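Local coordinates for protein amidohydrolase (Thermotoga maritima, PDB 3OOQ) that probably acts as a hydrolase of the amidohydrolase family, possibly an allantoinase, at residues 110-115 with 132-137; 105-110 with 310-315; 64-69 with 101-106. All blocks are in the same frame, centred on the assembly; numbering follows the deposited sequence.

Interaction 1: residues 110-115 with 132-137; sequences GGVTSV and IKFRSI
Val115 and Ile132 form a hydrogen-bonded antiparallel pair. Ile132 N donates to Val115 O at 2.9 Å, nearly straight at 168°, and Val115 N returns a bond to Ile132 O at 3.1 Å. Next to this pair, Ser114 faces Lys133 as a non-hydrogen-bonded pair. A third bond runs from Phe134 N to Thr113 O, also 3.1 Å long. It extends the pairing just past the end of strand 125-133, where Phe134 centres an inverse gamma turn closed by a weak bond from Arg135 N to Lys133 O.

Ser114 and Lys133 share one face of the sheet. Ser114 OG rests against the aliphatic chain of Lys133, 3.3 Å from its CG. That chain is extended beyond CG and carries NZ away to salt bridges with Asp358, Asp360 and Asp381.

Val115 and Ile132 lie on the other face, side by side and pointing the same way. Val115 CG2 is 4.0 Å from Ile132 CD1. Ile132 CG1 sits between its backbone N and carbonyl carbon (chi1 61°), where it too meets Val115 CG2. The Phe134 ring reaches back against strand 112-117. Its edge meets Val112 O almost in plane, with CD2 3.3 Å from that oxygen. Its CZ approaches Val115 CG1 to 3.7 Å, the two side chains crossing at about a right angle.

Together the segments belong to the hairpin of strands 112-117 and 125-133. Gly111, at positive phi, closes the preceding helix 103-108 with a Schellman motif, and the strand starts directly after it. Strand 112-117 also pairs in parallel with strand 54-64. Phe134 rests on Ile104, Ala107 and Leu108 of the helix, while Thr113 and Lys133 touch strand 375-380.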
# COMPACT_ATOMS: atom_id res chain seq x y z
N GLY F 110 -15.46 12.66 -42.79
CA GLY F 110 -15.63 14.06 -42.42
C GLY F 110 -14.72 15.01 -43.18
O GLY F 110 -14.64 16.20 -42.90
N GLY F 111 -13.99 14.46 -44.14
CA GLY F 111 -13.21 15.26 -45.07
C GLY F 111 -11.82 15.62 -44.62
O GLY F 111 -11.21 16.50 -45.20
N VAL F 112 -11.31 14.94 -43.59
CA VAL F 112 -9.96 15.16 -43.09
C VAL F 112 -8.97 14.17 -43.72
O VAL F 112 -9.18 12.95 -43.68
CB VAL F 112 -9.90 15.02 -41.54
CG1 VAL F 112 -8.49 15.31 -41.03
CG2 VAL F 112 -10.89 15.98 -40.89
N THR F 113 -7.89 14.69 -44.28
CA THR F 113 -6.95 13.82 -44.99
C THR F 113 -5.56 13.76 -44.38
O THR F 113 -4.87 12.76 -44.51
CB THR F 113 -6.83 14.24 -46.48
OG1 THR F 113 -6.44 15.61 -46.55
CG2 THR F 113 -8.15 14.04 -47.21
N SER F 114 -5.14 14.83 -43.71
CA SER F 114 -3.80 14.92 -43.11
C SER F 114 -3.87 15.41 -41.67
O SER F 114 -4.71 16.26 -41.34
CB SER F 114 -2.90 15.89 -43.91
OG SER F 114 -2.66 15.42 -45.23
N VAL F 115 -2.99 14.90 -40.81
CA VAL F 115 -2.93 15.33 -39.42
C VAL F 115 -1.50 15.27 -38.92
O VAL F 115 -0.69 14.47 -39.41
CB VAL F 115 -3.82 14.43 -38.46
CG1 VAL F 115 -5.27 14.36 -38.94
CG2 VAL F 115 -3.25 13.02 -38.39
N ILE F 132 1.13 12.95 -41.07
CA ILE F 132 0.81 11.81 -41.90
C ILE F 132 -0.44 12.08 -42.70
O ILE F 132 -1.22 12.99 -42.40
CB ILE F 132 0.66 10.49 -41.05
CG1 ILE F 132 -0.48 10.61 -40.02
CG2 ILE F 132 1.97 10.14 -40.33
CD1 ILE F 132 -1.73 9.90 -40.41
N LYS F 133 -0.64 11.27 -43.74
CA LYS F 133 -1.88 11.28 -44.51
C LYS F 133 -2.52 9.92 -44.37
O LYS F 133 -1.82 8.94 -44.20
CB LYS F 133 -1.58 11.50 -45.99
CG LYS F 133 -0.99 12.83 -46.33
CD LYS F 133 -1.09 13.02 -47.83
CE LYS F 133 -0.27 14.19 -48.28
NZ LYS F 133 -0.55 14.45 -49.71
N PHE F 134 -3.85 9.87 -44.48
CA PHE F 134 -4.59 8.62 -44.33
C PHE F 134 -4.61 7.84 -45.65
O PHE F 134 -5.68 7.52 -46.16
CB PHE F 134 -6.04 8.89 -43.87
CG PHE F 134 -6.16 9.66 -42.58
CD1 PHE F 134 -5.36 9.35 -41.47
CD2 PHE F 134 -7.12 10.67 -42.45
CE1 PHE F 134 -5.48 10.07 -40.27
CE2 PHE F 134 -7.24 11.38 -41.25
CZ PHE F 134 -6.41 11.07 -40.15
N ARG F 135 -3.43 7.54 -46.19
CA ARG F 135 -3.31 6.95 -47.52
C ARG F 135 -3.14 5.42 -47.58
O ARG F 135 -3.35 4.84 -48.64
CB ARG F 135 -2.21 7.64 -48.36
CG ARG F 135 -0.92 7.95 -47.61
CD ARG F 135 0.26 8.23 -48.56
NE ARG F 135 0.51 9.64 -48.89
CZ ARG F 135 1.65 10.30 -48.63
NH1 ARG F 135 2.67 9.72 -48.01
NH2 ARG F 135 1.77 11.58 -48.99
N SER F 136 -2.78 4.78 -46.47
CA SER F 136 -2.36 3.38 -46.51
C SER F 136 -2.35 2.77 -45.10
O SER F 136 -2.29 3.49 -44.11
CB SER F 136 -0.95 3.30 -47.15
OG SER F 136 -0.34 2.05 -46.97
N ILE F 137 -2.42 1.44 -45.02
CA ILE F 137 -2.25 0.78 -43.73
C ILE F 137 -0.78 0.63 -43.40
O ILE F 137 -0.41 0.24 -42.30
CB ILE F 137 -2.95 -0.59 -43.69
CG1 ILE F 137 -2.39 -1.51 -44.78
CG2 ILE F 137 -4.46 -0.39 -43.82
CD1 ILE F 137 -3.07 -2.83 -44.84

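Interaction 2: residues 105-110 with 310-315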
# COMPACT_ATOMS: atom_id res chain seq x y z
N GLU F 105 -11.34 5.92 -40.97
CA GLU F 105 -12.33 5.91 -42.04
C GLU F 105 -13.41 6.96 -41.72
O GLU F 105 -14.02 7.56 -42.60
CB GLU F 105 -12.94 4.51 -42.22
CG GLU F 105 -13.67 4.29 -43.52
CD GLU F 105 -12.75 3.96 -44.70
OE1 GLU F 105 -11.50 4.05 -44.57
OE2 GLU F 105 -13.29 3.60 -45.78
N ARG F 106 -13.65 7.17 -40.42
CA ARG F 106 -14.63 8.15 -39.98
C ARG F 106 -14.12 9.57 -40.21
O ARG F 106 -14.90 10.45 -40.56
CB ARG F 106 -14.98 7.93 -38.50
CG ARG F 106 -15.79 6.65 -38.25
CD ARG F 106 -15.99 6.40 -36.76
NE ARG F 106 -16.83 5.22 -36.52
CZ ARG F 106 -16.51 4.18 -35.75
NH1 ARG F 106 -15.37 4.14 -35.06
NH2 ARG F 106 -17.37 3.17 -35.64
N ALA F 107 -12.81 9.79 -40.06
CA ALA F 107 -12.21 11.12 -40.33
C ALA F 107 -12.26 11.49 -41.83
O ALA F 107 -12.54 12.63 -42.19
CB ALA F 107 -10.79 11.18 -39.82
N LEU F 108 -11.98 10.50 -42.68
CA LEU F 108 -12.16 10.64 -44.13
C LEU F 108 -13.62 10.97 -44.48
O LEU F 108 -13.86 11.86 -45.29
CB LEU F 108 -11.67 9.37 -44.85
CG LEU F 108 -10.15 9.08 -44.81
CD1 LEU F 108 -9.85 7.64 -45.26
CD2 LEU F 108 -9.35 10.08 -45.65
N ALA F 109 -14.57 10.28 -43.86
CA ALA F 109 -15.98 10.60 -44.03
C ALA F 109 -16.36 12.01 -43.53
O ALA F 109 -17.46 12.49 -43.81
CB ALA F 109 -16.89 9.50 -43.34
N GLY F 110 -15.46 12.66 -42.79
CA GLY F 110 -15.63 14.06 -42.42
C GLY F 110 -14.72 15.01 -43.18
O GLY F 110 -14.64 16.20 -42.90
N ILE F 310 -12.64 15.80 -29.32
CA ILE F 310 -13.71 15.91 -30.32
C ILE F 310 -13.34 14.97 -31.46
O ILE F 310 -12.21 15.01 -31.95
CB ILE F 310 -13.87 17.35 -30.88
CG1 ILE F 310 -14.14 18.34 -29.73
CG2 ILE F 310 -14.97 17.43 -31.96
CD1 ILE F 310 -13.80 19.78 -30.10
N PRO F 311 -14.27 14.11 -31.88
CA PRO F 311 -13.87 13.20 -32.95
C PRO F 311 -13.50 13.99 -34.21
O PRO F 311 -14.17 14.96 -34.55
CB PRO F 311 -15.11 12.33 -33.18
CG PRO F 311 -15.87 12.40 -31.90
CD PRO F 311 -15.60 13.78 -31.33
N LEU F 312 -12.45 13.55 -34.89
CA LEU F 312 -11.95 14.20 -36.06
C LEU F 312 -13.02 14.26 -37.15
O LEU F 312 -13.12 15.26 -37.87
CB LEU F 312 -10.70 13.46 -36.55
CG LEU F 312 -9.76 14.18 -37.50
CD1 LEU F 312 -9.36 15.56 -36.98
CD2 LEU F 312 -8.54 13.31 -37.71
N GLU F 313 -13.85 13.22 -37.22
CA GLU F 313 -14.96 13.17 -38.17
C GLU F 313 -15.82 14.41 -38.09
O GLU F 313 -16.52 14.75 -39.06
CB GLU F 313 -15.83 11.92 -37.97
CG GLU F 313 -16.49 11.78 -36.60
CD GLU F 313 -17.16 10.42 -36.40
OE1 GLU F 313 -17.80 9.94 -37.37
OE2 GLU F 313 -17.04 9.85 -35.27
N PHE F 314 -15.77 15.10 -36.94
CA PHE F 314 -16.63 16.25 -36.70
C PHE F 314 -15.92 17.61 -36.79
O PHE F 314 -16.44 18.63 -36.32
CB PHE F 314 -17.37 16.11 -35.37
CG PHE F 314 -18.29 14.90 -35.30
CD1 PHE F 314 -19.19 14.62 -36.34
CD2 PHE F 314 -18.27 14.05 -34.19
CE1 PHE F 314 -20.05 13.51 -36.27
CE2 PHE F 314 -19.12 12.92 -34.12
CZ PHE F 314 -20.00 12.65 -35.15
N ALA F 315 -14.73 17.63 -37.41
CA ALA F 315 -13.99 18.87 -37.61
C ALA F 315 -14.86 19.99 -38.22
O ALA F 315 -14.79 21.15 -37.78
CB ALA F 315 -12.76 18.63 -38.46
O HOH W 1 -15.85 16.94 -40.55
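The guanidinium of Arg106 and the carboxylate of Glu313 have planes 35° apart, but their charged atoms do not meet. Arg106 NE stays 4.8 Å from Glu313 OE2. Instead the two side chains run side by side, pointing the same way, and Glu313 OE1 lies 3.6 Å from Arg106 CB. The other flat group is the ring of Phe314. Glu313 CG stands between its backbone N and carbonyl carbon (chi1 60°), which lays it over the centre of one Phe314 face, 3.6 Å above the plane.

Arg106 NH1 makes its salt bridge with Glu71. Glu313 OE2 has a long, weak ion pair with Arg278 of the second subunit, so this edge of the contact borders a subunit interface. Replacing Glu313 by an alanine would probably leave that Arg278 without this mate and open a gap beside the Arg106 chain and over the Phe314 ring.

The contact joins the C-terminal part of helix 103-108 to the loop between strand 301-303 and helix 315-321. In that loop a short 3-10 turn at Leu312 and Glu313 leads to Phe314 at the N-cap position of the next helix.

Nearer the backbone the two segments come close. Arg106 O is 3.1 Å from Glu313 CB, a tight fit. Ala107 CB packs on Leu312 CD2 at 3.7 Å. Gly110 CA makes a C-H...O contact with Glu313 O at 3.5 Å, an approach possible because glycine has no CB to strike that oxygen. A water donates to both Gly110 O and Glu313 O, 2.7 Å from each.

Interaction 3: residues 64-69 with 101-106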
# COMPACT_ATOMS: atom_id res chain seq x y z
N SER F 64 -3.26 16.17 -33.27
CA SER F 64 -4.19 15.05 -33.15
C SER F 64 -3.61 13.84 -32.44
O SER F 64 -2.40 13.59 -32.50
CB SER F 64 -4.65 14.61 -34.55
OG SER F 64 -5.83 13.86 -34.47
N HIS F 65 -4.49 13.06 -31.83
CA HIS F 65 -4.08 11.77 -31.30
C HIS F 65 -4.77 10.59 -32.00
O HIS F 65 -4.71 9.47 -31.52
CB HIS F 65 -4.24 11.73 -29.78
CG HIS F 65 -3.74 12.98 -29.11
ND1 HIS F 65 -2.41 13.31 -29.06
CD2 HIS F 65 -4.41 13.98 -28.49
CE1 HIS F 65 -2.26 14.46 -28.41
NE2 HIS F 65 -3.46 14.89 -28.06
N ILE F 66 -5.39 10.84 -33.16
CA ILE F 66 -5.98 9.76 -33.94
C ILE F 66 -4.94 8.67 -34.21
O ILE F 66 -3.76 8.96 -34.39
CB ILE F 66 -6.64 10.26 -35.26
CG1 ILE F 66 -7.55 9.17 -35.85
CG2 ILE F 66 -5.56 10.74 -36.28
CD1 ILE F 66 -8.69 9.70 -36.73
N GLY F 67 -5.37 7.42 -34.19
CA GLY F 67 -4.45 6.31 -34.37
C GLY F 67 -3.66 5.96 -33.12
O GLY F 67 -3.24 4.80 -32.97
N LEU F 68 -3.44 6.93 -32.24
CA LEU F 68 -2.74 6.69 -30.96
C LEU F 68 -3.67 6.19 -29.85
O LEU F 68 -3.28 5.36 -29.02
CB LEU F 68 -2.04 7.96 -30.45
CG LEU F 68 -0.78 8.48 -31.14
CD1 LEU F 68 -0.19 9.61 -30.31
CD2 LEU F 68 0.24 7.38 -31.25
N PHE F 69 -4.87 6.74 -29.83
CA PHE F 69 -5.88 6.41 -28.85
C PHE F 69 -6.99 5.73 -29.65
O PHE F 69 -7.94 6.38 -30.08
CB PHE F 69 -6.35 7.73 -28.20
CG PHE F 69 -7.23 7.57 -27.00
CD1 PHE F 69 -8.16 6.53 -26.91
CD2 PHE F 69 -7.17 8.51 -25.97
CE1 PHE F 69 -8.99 6.40 -25.80
CE2 PHE F 69 -8.01 8.39 -24.85
CZ PHE F 69 -8.92 7.34 -24.77
N ASP F 101 -7.11 2.06 -37.04
CA ASP F 101 -8.02 2.66 -36.07
C ASP F 101 -9.29 3.00 -36.84
O ASP F 101 -9.22 3.67 -37.86
CB ASP F 101 -7.36 3.91 -35.46
CG ASP F 101 -8.27 4.68 -34.50
OD1 ASP F 101 -9.42 4.29 -34.22
OD2 ASP F 101 -7.79 5.73 -34.03
N PRO F 102 -10.46 2.51 -36.38
CA PRO F 102 -11.72 2.81 -37.11
C PRO F 102 -12.09 4.29 -37.14
O PRO F 102 -12.94 4.69 -37.96
CB PRO F 102 -12.79 2.01 -36.35
CG PRO F 102 -12.15 1.59 -35.05
CD PRO F 102 -10.67 1.57 -35.26
N ALA F 103 -11.48 5.09 -36.27
CA ALA F 103 -11.67 6.54 -36.31
C ALA F 103 -11.20 7.14 -37.64
O ALA F 103 -11.63 8.23 -38.02
CB ALA F 103 -10.94 7.20 -35.14
N ILE F 104 -10.30 6.44 -38.33
CA ILE F 104 -9.65 6.97 -39.54
C ILE F 104 -10.58 7.00 -40.75
O ILE F 104 -10.62 8.00 -41.47
CB ILE F 104 -8.31 6.24 -39.83
CG1 ILE F 104 -7.26 6.70 -38.79
CG2 ILE F 104 -7.80 6.54 -41.29
CD1 ILE F 104 -6.00 5.85 -38.71
N GLU F 105 -11.34 5.92 -40.97
CA GLU F 105 -12.33 5.91 -42.04
C GLU F 105 -13.41 6.96 -41.72
O GLU F 105 -14.02 7.56 -42.60
CB GLU F 105 -12.94 4.51 -42.22
CG GLU F 105 -13.67 4.29 -43.52
CD GLU F 105 -12.75 3.96 -44.70
OE1 GLU F 105 -11.50 4.05 -44.57
OE2 GLU F 105 -13.29 3.60 -45.78
N ARG F 106 -13.65 7.17 -40.42
CA ARG F 106 -14.63 8.15 -39.98
C ARG F 106 -14.12 9.57 -40.21
O ARG F 106 -14.90 10.45 -40.56
CB ARG F 106 -14.98 7.93 -38.50
CG ARG F 106 -15.79 6.65 -38.25
CD ARG F 106 -15.99 6.40 -36.76
NE ARG F 106 -16.83 5.22 -36.52
CZ ARG F 106 -16.51 4.18 -35.75
NH1 ARG F 106 -15.37 4.14 -35.06
NH2 ARG F 106 -17.37 3.17 -35.64
O HOH W 2 -8.85 7.31 -32.42
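Gly67 and Asp101 tie the loop that leaves strand 54-64 to the start of helix 103-108. Gly67 N donates to Asp101 OD2 at 3.0 Å, with a bent angle of 144°, and uses the anti lone pair of that oxygen. Asp101 CG is anti to its backbone N (chi1 176°). This carries the carboxylate to Gly67 N. A water also donates to OD2 and to Phe69 O, 2.7 Å from the latter, so this one carboxylate oxygen links two points of the loop.

The other oxygen serves the helix. Asp101 OD1 takes a capping bond from Ala103 N at 3.0 Å, met from well above the carboxylate plane, and also accepts from Glu71 N. The carboxylate is therefore held at both oxygens by N-H groups. Gly67 has a positive phi, a backbone shape that glycine adopts easily.

Next to this polar grip lies an apolar one. Ile66 CG1 is 3.9 Å from Ile104 CG1, the two side chains meeting at a slant. The tip, Ile66 CD1, reaches 3.7 Å from Ala103 CB and 3.5 Å from Ala103 O. Ile66 also packs on Val115, which continues the apolar layer beneath the helix to strand 112-117.

Strand 54-64 ends on His63 and Ser64, and His65 opens the loop, a His-x-His sequence. In relatives of the family such a pair of histidines binds metal. The capping aspartate so anchors the loop just after the His-x-His motif of a TIM-barrel hydrolase.

All three contacts are buried, and their centres lie 9 to 10 Å apart. Interactions 2 and 3 both use helix 103-108. Interaction 1 starts just beyond it and also packs against it through Phe134. Their side chains share one apolar cluster: Leu312 of interaction 2 touches Ile66 of interaction 3 and Val115 of interaction 1. The chemistry differs with place. Interaction 1 is strand pairing by backbone bonds. Interaction 3 relies on a side-chain carboxylate that holds a loop and caps a helix. Interaction 2 joins segments far apart in sequence by close packing and a bridging water, and one flank of it, at Arg106 and Glu313, borders a second subunit.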